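Local coordinates for protein argininosuccinate lyase (Chelativorans sp., PDB 6RXA) that is an EDDS lyase, a C-N lyase of the aspartase/fumarase superfamily, that probably also splits argininosuccinate into fumarate and arginine, at residues 253-256 with 257-261. The protein carries 2 engineered substitutions. Numbering follows the deposited sequence.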
loop_
_atom_site.group_PDB
_atom_site.type_symbol
_atom_site.label_atom_id
_atom_site.label_comp_id
_atom_site.label_asym_id
_atom_site.label_seq_id
_atom_site.Cartn_x
_atom_site.Cartn_y
_atom_site.Cartn_z
ATOM N N SER A 253 -7.178 -12.383 10.431
ATOM C CA SER A 253 -7.541 -11.190 11.191
ATOM C C SER A 253 -9.046 -11.118 11.434
ATOM O O SER A 253 -9.491 -10.764 12.532
ATOM C CB SER A 253 -7.055 -9.940 10.456
ATOM O OG SER A 253 -7.554 -8.782 11.096
ATOM N N ARG A 254 -9.844 -11.440 10.422
ATOM C CA ARG A 254 -11.291 -11.355 10.566
ATOM C C ARG A 254 -11.813 -12.348 11.595
ATOM O O ARG A 254 -12.697 -12.013 12.396
ATOM C CB ARG A 254 -11.944 -11.567 9.197
ATOM C CG ARG A 254 -11.705 -10.386 8.272
ATOM C CD ARG A 254 -12.080 -10.664 6.822
ATOM N NE ARG A 254 -13.512 -10.626 6.634
ATOM C CZ ARG A 254 -14.118 -11.028 5.525
ATOM N NH1 ARG A 254 -13.382 -11.540 4.521
ATOM N NH2 ARG A 254 -15.449 -10.902 5.430
ATOM N N LEU A 255 -11.273 -13.567 11.607
ATOM C CA LEU A 255 -11.662 -14.523 12.637
ATOM C C LEU A 255 -11.204 -14.059 14.011
ATOM O O LEU A 255 -11.953 -14.163 14.986
ATOM C CB LEU A 255 -11.082 -15.904 12.344
ATOM C CG LEU A 255 -11.394 -16.952 13.408
ATOM C CD1 LEU A 255 -12.894 -17.176 13.558
ATOM C CD2 LEU A 255 -10.701 -18.274 13.083
ATOM N N ALA A 256 -9.959 -13.579 14.117
ATOM C CA ALA A 256 -9.489 -13.063 15.397
ATOM C C ALA A 256 -10.386 -11.937 15.897
ATOM O O ALA A 256 -10.731 -11.886 17.083
ATOM C CB ALA A 256 -8.043 -12.582 15.257
ATOM N N SER A 257 -10.762 -11.017 15.011
ATOM C CA SER A 257 -11.646 -9.924 15.405
ATOM C C SER A 257 -13.007 -10.453 15.842
ATOM O O SER A 257 -13.573 -9.987 16.841
ATOM C CB SER A 257 -11.770 -8.939 14.244
ATOM O OG SER A 257 -12.367 -7.718 14.635
ATOM N N GLU A 258 -13.547 -11.437 15.115
ATOM C CA GLU A 258 -14.832 -12.028 15.477
ATOM C C GLU A 258 -14.789 -12.581 16.891
ATOM O O GLU A 258 -15.682 -12.319 17.705
ATOM C CB GLU A 258 -15.172 -13.161 14.507
ATOM C CG GLU A 258 -16.624 -13.612 14.599
ATOM C CD GLU A 258 -17.501 -12.962 13.546
ATOM O OE1 GLU A 258 -17.142 -13.059 12.349
ATOM O OE2 GLU A 258 -18.554 -12.367 13.920
ATOM N N ILE A 259 -13.744 -13.353 17.192
ATOM C CA ILE A 259 -13.584 -13.961 18.513
ATOM C C ILE A 259 -13.358 -12.885 19.569
ATOM O O ILE A 259 -13.848 -12.992 20.697
ATOM C CB ILE A 259 -12.456 -15.011 18.493
ATOM C CG1 ILE A 259 -12.838 -16.178 17.577
ATOM C CG2 ILE A 259 -12.174 -15.495 19.906
ATOM C CD1 ILE A 259 -11.721 -17.191 17.360
ATOM N N GLN A 260 -12.611 -11.842 19.231
ATOM C CA GLN A 260 -12.417 -10.743 20.170
ATOM C C GLN A 260 -13.749 -10.099 20.548
ATOM O O GLN A 260 -13.965 -9.756 21.714
ATOM C CB GLN A 260 -11.453 -9.717 19.589
ATOM C CG GLN A 260 -10.906 -8.772 20.639
ATOM C CD GLN A 260 -9.848 -7.834 20.112
ATOM O OE1 GLN A 260 -9.654 -7.701 18.895
ATOM N NE2 GLN A 260 -9.176 -7.136 21.024
ATOM N N LEU A 261 -14.656 -9.925 19.579
ATOM C CA LEU A 261 -15.967 -9.376 19.914
ATOM C C LEU A 261 -16.784 -10.370 20.737
ATOM O O LEU A 261 -17.389 -9.993 21.747
ATOM C CB LEU A 261 -16.709 -8.925 18.650
ATOM C CG LEU A 261 -16.069 -7.776 17.874
ATOM C CD1 LEU A 261 -17.034 -7.260 16.780
ATOM C CD2 LEU A 261 -15.659 -6.624 18.793
#
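Leu255 and Ile259, one turn apart on helix 236-262, make the apolar side-chain contact here: Leu255 CG lies 4.0 Å from Ile259 CD1, and the Leu255 CD1 methyl sits at the same distance from that CD1. The two side chains cross at a slant. Leu255 reaches forward because its CG stands anti to the backbone N (chi1 178°), while Ile259 sends CG1 back along the helix, where it also packs 3.4 Å from Leu255 O. Met342, Val345 and Val346 of helix 329-348 cover this apolar side.

Four successive i to i+4 backbone bonds hold this part of the helix. Ser257 N donates to Ser253 O at 2.8 Å and Glu258 N to Arg254 O at 2.9 Å; Ile259 N meets Leu255 O in the straightest of the four (167° at the hydrogen), and Gln260 N bonds to Ala256 O. The CB atoms of Ser257, Glu258 and Gln260 rest beside the same carbonyls, as Ser257 CB does 3.4 Å from Ser253 O.

Among the buried polar side chains, Ser257 OG is gripped by Glu317 of the second subunit and Arg160 of the third, Glu258 by Tyr171 and by Gln319 of the second subunit, and Gln260 NE2 by Glu293 and by the Gln159 carbonyl of the third. Arg254 bonds to backbone carbonyls of the second subunit and makes a cation-pi contact with its Tyr318. Such a buried stretch of alpha helix, its Leu255/Ile259 side packed on helix 329-348 and its polar side chains bonded both within the chain and to two neighbouring subunits, is in keeping with the helix-bundle core of the tetrameric aspartase/fumarase fold.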